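Local coordinates for kinetochore protein Mis16 (Schizosaccharomyces japonicus, PDB 4XYH), which probably recognises histone H4 and, independently, the CENP-A-specific chaperone Scm3, as a WD-repeat beta-propeller protein of the kinetochore, at residues V125-H130 with Q167-T172; L161-E166 with L217-S222; K278-P283 with D303-L308. One frame throughout, in Å; residues are numbered along the deposited sequence.

Contact 1: residues V125-H130 with Q167-T172; sequences VQKIHH and QPIVQT
Gln126 sets its CG anti to the backbone N (chi1 -162°), which starts the chain toward Gln167, the extended chi2 of 171° continuing it, while His129 keeps CG beside its own N (chi1 -74°), on the side of Gln171. Gln126 NE2 donates to Gln167 O at 2.7 Å, with the acceptor in the amide plane; a second bond to the carbonyl of Tyr164 makes this buried nitrogen a link between two loop carbonyls, a task that suits a long primary amide. At the other end the CA of Gln171 sits over the centre of the His129 ring, 3.7 Å from its centroid, as a CH-pi contact. Between these ends the backbones pair in parallel through hydrogen bonds. Lys127 is gripped twice, its N donating to Pro168 O and its O accepting from Val170 N at 2.8 Å, and His129 N donates to Val170 O. Pro168, lacking an N-H, gives this ladder only its carbonyl. The short strand 169-170 thus becomes the outermost strand of a mixed sheet of the propeller, next to strand 123-130, whose Val125 and Gln126 both face Val91 in a classic beta bulge. Ile128 and Val170 lie side by side on one face, Ile128 CG2 being 3.7 Å from Val170 CB, and together form an apolar surface that touches Tyr164. On the other face Lys127 lies near Ile169, and its charge meets Tyr88 in a cation-pi interaction.

Contact 2: residues L161-E166 with L217-S222; sequences LNLYRE and LSLEKS
Leu163 reaches from the short 3-10 segment toward Leu219 and the backbone at Ser218, and its side chain touches residues 217-222 at its root, CB, and at one tip, CD1. CB lies 4.0 Å from CD2 of Leu219. CG stands beside the backbone N, anti to the carbonyl carbon, and CD1 then lies anti to CA (chi2 179°), as far out as the chain can carry it. There Leu163 CD1 lies 4.0 Å from Leu219 CD2. The same methyl also rests on the main chain, 3.8 Å from the CA of Ser218 and 4.1 Å from the carbonyl oxygen of Leu217. Both loops are connections of the beta-propeller: residues 161-166 leave strand 156-160 and residues 217-222 leave strand 207-211, each the third strand of its own sheet, and each loop runs to an edge strand of the preceding sheet, so the two meet at the surface where these sheets adjoin. Leu219 answers from the other side. Its CD2 comes up in the plane of the Tyr164 ring, at the edge, 3.7 Å from Tyr164 CD2, and its CD1 lies 3.8 Å from the carbonyl oxygen of Leu163. Leucine suits this exchange, since its forked end lets one methyl meet the ring while the other lies against a carbonyl oxygen. At the far end of the same ring, Tyr164 OH is hydrogen-bonded to Gln175 OE1, and Gln175 also touches Leu163, Leu217 and Leu219. Each loop is shaped from within: Tyr164 N bonds to Leu161 O, three residues back, as in a 3-10 turn, and Ser218 OG accepts from Glu220 N at 3.1 Å in an ST turn, a role for which a short hydroxyl side chain is well fitted.

Contact 3: residues K278-P283 with D303-L308; sequences KAHEQP and DHTVAL
Asp303 and His280 bury the most surface here, and a hydrogen bond joins them: His280 ND1 donates to Asp303 OD2 at 2.9 Å. The acceptor lies close to the ring plane, but the nitrogen meets the carboxylate from above its plane, the two flat groups being turned 68° apart. Asp303 CG sits between its backbone N and carbonyl carbon (chi1 69°), which keeps the carboxylate folded back near its own main chain, where OD1 accepts from Thr305 N at 2.8 Å in an Asx turn. One short acid thus both shapes its own turn and holds the histidine. A water also donates to Asp303 OD2. Gln282, third in buried area, packs its amide beside the aspartate, with NE2 3.7 Å from Asp303 CB. Farther round the imidazole, CE1 of His280 lies 3.6 Å from Ala307 CB, a small methyl that fits close to the ring, while NE2 is hydrogen-bonded to Thr299 OG1. This His-Asp-Thr network is characteristic of WD repeats. It ties the loop between strands 275-278 and 284-289 to strand 296-301 and to the tight turn leading from it into strand 306-310.

Overall arrangement
Contacts 1 and 2 are neighbours on one side of the propeller, their centres 11 Å apart. Their segments alternate along the chain, and they touch directly: the loop 161-166 leads into the edge strand 169-170, while Tyr164 and Leu161 pack on Ile128. Their loops are connections among three successive sheets, those of strands 123-130, 156-160 and 207-211. Contact 3 comes later in the chain and lies on the opposite side of its centre, about 39 Å from contact 1 and 42 Å from contact 2, centre to centre. It lies within one predicted WD repeat, joining the loop between two sheets to the second of them. Apolar loop packing and a polar network thus both occur where neighbouring sheets of the propeller are connected.

Contact 1: residues V125-H130 with Q167-T172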
# COMPACT_ATOMS: atom_id res chain seq x y z
N VAL A 125 3.93 20.33 -2.53
CA VAL A 125 3.77 21.53 -1.72
C VAL A 125 4.58 21.53 -0.43
O VAL A 125 4.79 22.58 0.17
CB VAL A 125 2.30 21.76 -1.38
CG1 VAL A 125 1.52 21.95 -2.66
CG2 VAL A 125 1.76 20.58 -0.57
N GLN A 126 5.05 20.37 0.01
CA GLN A 126 5.88 20.31 1.21
C GLN A 126 6.85 19.13 1.17
O GLN A 126 6.48 18.02 0.77
CB GLN A 126 5.02 20.25 2.48
CG GLN A 126 5.81 20.63 3.72
CD GLN A 126 4.95 20.78 4.97
OE1 GLN A 126 4.28 19.84 5.40
NE2 GLN A 126 4.97 21.97 5.57
N LYS A 127 8.09 19.40 1.56
CA LYS A 127 9.11 18.36 1.61
C LYS A 127 9.74 18.42 2.97
O LYS A 127 10.14 19.49 3.44
CB LYS A 127 10.17 18.56 0.52
CG LYS A 127 9.56 18.71 -0.86
CD LYS A 127 10.53 18.37 -1.97
CE LYS A 127 11.56 19.45 -2.16
NZ LYS A 127 12.66 18.97 -3.06
N ILE A 128 9.81 17.27 3.63
CA ILE A 128 10.38 17.22 4.96
C ILE A 128 11.57 16.29 4.97
O ILE A 128 11.47 15.17 4.48
CB ILE A 128 9.34 16.76 6.00
CG1 ILE A 128 8.05 17.58 5.87
CG2 ILE A 128 9.94 16.83 7.40
CD1 ILE A 128 6.79 16.83 6.28
N HIS A 129 12.69 16.73 5.54
CA HIS A 129 13.88 15.88 5.64
C HIS A 129 13.55 14.54 6.29
O HIS A 129 12.89 14.48 7.34
CB HIS A 129 15.00 16.57 6.41
CG HIS A 129 15.68 17.66 5.63
ND1 HIS A 129 16.98 18.06 5.87
CD2 HIS A 129 15.23 18.42 4.60
CE1 HIS A 129 17.30 19.01 5.01
NE2 HIS A 129 16.26 19.25 4.23
N HIS A 130 14.02 13.48 5.63
CA HIS A 130 13.79 12.10 6.03
C HIS A 130 15.11 11.31 5.97
O HIS A 130 15.88 11.46 5.02
CB HIS A 130 12.74 11.46 5.12
CG HIS A 130 12.32 10.09 5.56
ND1 HIS A 130 13.00 8.95 5.18
CD2 HIS A 130 11.29 9.67 6.33
CE1 HIS A 130 12.41 7.89 5.70
NE2 HIS A 130 11.36 8.30 6.41
N GLN A 167 5.81 25.97 6.07
CA GLN A 167 7.14 25.76 5.49
C GLN A 167 7.10 24.84 4.26
O GLN A 167 6.67 23.68 4.36
CB GLN A 167 8.08 25.18 6.54
CG GLN A 167 8.45 26.08 7.70
CD GLN A 167 7.42 26.09 8.81
OE1 GLN A 167 6.28 25.64 8.64
NE2 GLN A 167 7.82 26.62 9.96
N PRO A 168 7.55 25.34 3.10
CA PRO A 168 7.64 24.50 1.89
C PRO A 168 8.68 23.39 2.06
O PRO A 168 8.54 22.32 1.47
CB PRO A 168 8.09 25.47 0.78
CG PRO A 168 8.10 26.81 1.38
CD PRO A 168 8.08 26.69 2.87
N ILE A 169 9.71 23.66 2.86
CA ILE A 169 10.76 22.69 3.12
C ILE A 169 11.05 22.67 4.61
O ILE A 169 11.25 23.72 5.22
CB ILE A 169 12.05 22.99 2.33
CG1 ILE A 169 11.77 23.00 0.83
CG2 ILE A 169 13.15 21.96 2.65
CD1 ILE A 169 13.01 22.99 -0.05
N VAL A 170 11.03 21.48 5.19
CA VAL A 170 11.18 21.31 6.62
C VAL A 170 12.50 20.59 6.96
O VAL A 170 12.60 19.35 6.86
CB VAL A 170 9.99 20.52 7.17
CG1 VAL A 170 10.14 20.29 8.70
CG2 VAL A 170 8.69 21.24 6.83
N GLN A 171 13.51 21.36 7.35
CA GLN A 171 14.86 20.83 7.52
C GLN A 171 15.00 20.06 8.83
O GLN A 171 15.82 19.15 8.92
CB GLN A 171 15.90 21.97 7.44
CG GLN A 171 16.19 22.41 5.98
CD GLN A 171 16.87 23.77 5.87
OE1 GLN A 171 16.25 24.77 5.48
NE2 GLN A 171 18.15 23.81 6.22
N THR A 172 14.18 20.39 9.81
CA THR A 172 14.23 19.72 11.11
C THR A 172 14.08 18.19 11.03
O THR A 172 14.72 17.46 11.79
CB THR A 172 13.13 20.26 12.04
OG1 THR A 172 13.27 21.67 12.13
CG2 THR A 172 13.23 19.64 13.43

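Contact 2: residues L161-E166 with L217-S222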
# COMPACT_ATOMS: atom_id res chain seq x y z
N LEU A 161 2.73 17.13 11.24
CA LEU A 161 2.68 18.16 10.20
C LEU A 161 2.17 19.50 10.74
O LEU A 161 2.43 20.57 10.18
CB LEU A 161 1.80 17.71 9.02
CG LEU A 161 2.28 16.45 8.27
CD1 LEU A 161 1.46 16.14 6.99
CD2 LEU A 161 3.75 16.52 7.97
N ASN A 162 1.47 19.43 11.86
CA ASN A 162 0.92 20.60 12.50
C ASN A 162 1.96 21.57 13.07
O ASN A 162 1.64 22.70 13.40
CB ASN A 162 -0.04 20.17 13.61
CG ASN A 162 -0.80 21.33 14.19
OD1 ASN A 162 -1.41 22.11 13.46
ND2 ASN A 162 -0.75 21.46 15.51
N LEU A 163 3.19 21.11 13.22
CA LEU A 163 4.26 21.95 13.76
C LEU A 163 4.92 22.80 12.67
O LEU A 163 5.78 23.60 12.95
CB LEU A 163 5.34 21.09 14.43
CG LEU A 163 4.94 20.20 15.62
CD1 LEU A 163 6.16 19.41 16.13
CD2 LEU A 163 4.38 21.06 16.72
N TYR A 164 4.52 22.60 11.42
CA TYR A 164 5.13 23.32 10.31
C TYR A 164 4.23 23.33 9.09
O TYR A 164 4.59 22.83 8.02
CB TYR A 164 6.51 22.72 9.97
CG TYR A 164 6.67 21.21 10.16
CD1 TYR A 164 6.19 20.32 9.21
CD2 TYR A 164 7.32 20.69 11.28
CE1 TYR A 164 6.34 18.95 9.38
CE2 TYR A 164 7.48 19.33 11.46
CZ TYR A 164 6.98 18.47 10.51
OH TYR A 164 7.13 17.11 10.66
N ARG A 165 3.05 23.91 9.25
CA ARG A 165 2.07 24.04 8.18
C ARG A 165 2.52 24.84 6.98
O ARG A 165 2.16 24.53 5.86
CB ARG A 165 0.80 24.69 8.70
CG ARG A 165 0.11 23.89 9.78
CD ARG A 165 -1.29 23.51 9.36
NE ARG A 165 -1.92 22.73 10.42
CZ ARG A 165 -2.22 21.44 10.35
NH1 ARG A 165 -1.97 20.76 9.23
NH2 ARG A 165 -2.77 20.83 11.38
N GLU A 166 3.30 25.89 7.20
CA GLU A 166 3.55 26.83 6.12
C GLU A 166 4.86 26.61 5.40
O GLU A 166 4.99 27.00 4.24
CB GLU A 166 3.47 28.26 6.68
CG GLU A 166 2.21 28.55 7.51
CD GLU A 166 0.92 28.32 6.73
OE1 GLU A 166 0.93 28.42 5.47
OE2 GLU A 166 -0.11 28.02 7.37
N LEU A 217 5.52 15.89 21.15
CA LEU A 217 6.40 16.08 20.01
C LEU A 217 6.67 17.57 19.87
O LEU A 217 5.78 18.38 20.10
CB LEU A 217 5.75 15.51 18.74
CG LEU A 217 5.19 14.09 18.91
CD1 LEU A 217 4.43 13.64 17.66
CD2 LEU A 217 6.31 13.11 19.23
N SER A 218 7.89 17.93 19.51
CA SER A 218 8.22 19.34 19.29
C SER A 218 9.42 19.47 18.38
O SER A 218 10.13 18.50 18.11
CB SER A 218 8.50 20.05 20.61
OG SER A 218 9.86 19.92 20.96
N LEU A 219 9.66 20.70 17.92
CA LEU A 219 10.77 20.97 17.01
C LEU A 219 12.10 21.10 17.75
O LEU A 219 13.16 21.22 17.13
CB LEU A 219 10.51 22.25 16.22
CG LEU A 219 9.29 22.25 15.32
CD1 LEU A 219 9.18 23.59 14.57
CD2 LEU A 219 9.37 21.06 14.37
N GLU A 220 12.03 21.08 19.07
CA GLU A 220 13.24 21.17 19.88
C GLU A 220 14.22 20.03 19.58
O GLU A 220 15.43 20.26 19.49
CB GLU A 220 12.88 21.18 21.36
CG GLU A 220 14.09 21.24 22.29
CD GLU A 220 13.70 20.97 23.72
OE1 GLU A 220 12.48 21.02 24.02
OE2 GLU A 220 14.61 20.69 24.53
N LYS A 221 13.68 18.83 19.39
CA LYS A 221 14.47 17.62 19.14
C LYS A 221 13.57 16.40 18.89
O LYS A 221 12.37 16.42 19.22
CB LYS A 221 15.39 17.31 20.33
CG LYS A 221 14.65 16.78 21.55
CD LYS A 221 15.62 16.48 22.69
CE LYS A 221 15.01 15.57 23.76
NZ LYS A 221 14.87 14.13 23.33
N SER A 222 14.14 15.34 18.33
CA SER A 222 13.42 14.08 18.19
C SER A 222 13.50 13.27 19.47
O SER A 222 14.54 13.24 20.11
CB SER A 222 13.99 13.26 17.03
OG SER A 222 13.34 12.01 16.94

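Contact 3: residues K278-P283 with D303-L308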
# COMPACT_ATOMS: atom_id res chain seq x y z
N LYS A 278 0.01 -21.81 6.33
CA LYS A 278 0.71 -21.60 5.08
C LYS A 278 -0.34 -21.10 4.07
O LYS A 278 -1.32 -21.79 3.82
CB LYS A 278 1.39 -22.89 4.60
CG LYS A 278 2.00 -22.76 3.21
CD LYS A 278 2.76 -24.01 2.80
CE LYS A 278 1.83 -25.19 2.58
NZ LYS A 278 2.37 -26.12 1.52
N ALA A 279 -0.15 -19.90 3.54
CA ALA A 279 -1.14 -19.29 2.66
C ALA A 279 -0.84 -19.60 1.20
O ALA A 279 -1.76 -19.82 0.42
CB ALA A 279 -1.21 -17.77 2.88
N HIS A 280 0.44 -19.58 0.83
CA HIS A 280 0.86 -19.91 -0.54
C HIS A 280 2.09 -20.82 -0.50
O HIS A 280 2.64 -21.05 0.56
CB HIS A 280 1.17 -18.64 -1.33
CG HIS A 280 0.01 -17.71 -1.47
ND1 HIS A 280 -0.70 -17.57 -2.65
CD2 HIS A 280 -0.58 -16.89 -0.57
CE1 HIS A 280 -1.67 -16.69 -2.47
NE2 HIS A 280 -1.62 -16.26 -1.22
N GLU A 281 2.53 -21.30 -1.66
CA GLU A 281 3.75 -22.11 -1.72
C GLU A 281 4.96 -21.20 -1.88
O GLU A 281 6.10 -21.65 -1.74
CB GLU A 281 3.70 -23.12 -2.87
CG GLU A 281 2.64 -24.20 -2.71
CD GLU A 281 2.74 -24.94 -1.39
OE1 GLU A 281 3.87 -25.32 -1.00
OE2 GLU A 281 1.68 -25.13 -0.73
N GLN A 282 4.71 -19.92 -2.17
CA GLN A 282 5.77 -18.95 -2.43
C GLN A 282 5.53 -17.72 -1.56
O GLN A 282 4.46 -17.59 -0.98
CB GLN A 282 5.79 -18.57 -3.92
CG GLN A 282 5.95 -19.77 -4.87
CD GLN A 282 6.18 -19.33 -6.30
OE1 GLN A 282 6.85 -18.33 -6.56
NE2 GLN A 282 5.60 -20.07 -7.24
N PRO A 283 6.54 -16.83 -1.43
CA PRO A 283 6.41 -15.62 -0.61
C PRO A 283 5.09 -14.86 -0.74
O PRO A 283 4.53 -14.70 -1.83
CB PRO A 283 7.58 -14.76 -1.11
CG PRO A 283 8.64 -15.79 -1.34
CD PRO A 283 7.93 -17.00 -1.91
N ASP A 303 3.53 -16.19 -6.25
CA ASP A 303 3.07 -17.24 -7.16
C ASP A 303 2.11 -16.70 -8.23
O ASP A 303 1.37 -17.47 -8.83
CB ASP A 303 2.41 -18.39 -6.39
CG ASP A 303 1.06 -18.01 -5.75
OD1 ASP A 303 0.53 -16.90 -6.00
OD2 ASP A 303 0.52 -18.85 -5.00
N HIS A 304 2.10 -15.38 -8.40
CA HIS A 304 1.27 -14.68 -9.40
C HIS A 304 -0.23 -14.63 -9.03
O HIS A 304 -1.04 -14.19 -9.84
CB HIS A 304 1.41 -15.30 -10.81
CG HIS A 304 2.83 -15.50 -11.26
ND1 HIS A 304 3.14 -15.95 -12.53
CD2 HIS A 304 4.01 -15.33 -10.62
CE1 HIS A 304 4.45 -16.03 -12.65
NE2 HIS A 304 5.00 -15.67 -11.51
N THR A 305 -0.60 -15.06 -7.84
CA THR A 305 -2.02 -15.09 -7.53
C THR A 305 -2.39 -14.23 -6.34
O THR A 305 -1.54 -13.85 -5.53
CB THR A 305 -2.52 -16.53 -7.26
OG1 THR A 305 -1.96 -17.02 -6.04
CG2 THR A 305 -2.14 -17.45 -8.41
N VAL A 306 -3.68 -13.95 -6.24
CA VAL A 306 -4.26 -13.40 -5.04
C VAL A 306 -5.24 -14.42 -4.46
O VAL A 306 -6.11 -14.90 -5.17
CB VAL A 306 -4.99 -12.07 -5.31
CG1 VAL A 306 -5.84 -11.67 -4.10
CG2 VAL A 306 -3.98 -11.00 -5.62
N ALA A 307 -5.07 -14.76 -3.19
CA ALA A 307 -5.97 -15.70 -2.54
C ALA A 307 -6.90 -14.96 -1.59
O ALA A 307 -6.48 -14.02 -0.90
CB ALA A 307 -5.19 -16.78 -1.80
N LEU A 308 -8.17 -15.36 -1.56
CA LEU A 308 -9.16 -14.77 -0.64
C LEU A 308 -9.40 -15.71 0.53
O LEU A 308 -9.40 -16.93 0.35
CB LEU A 308 -10.47 -14.47 -1.38
CG LEU A 308 -10.26 -13.53 -2.57
CD1 LEU A 308 -11.50 -13.47 -3.45
CD2 LEU A 308 -9.91 -12.15 -2.08
O HOH W 1 1.46 -21.11 -3.94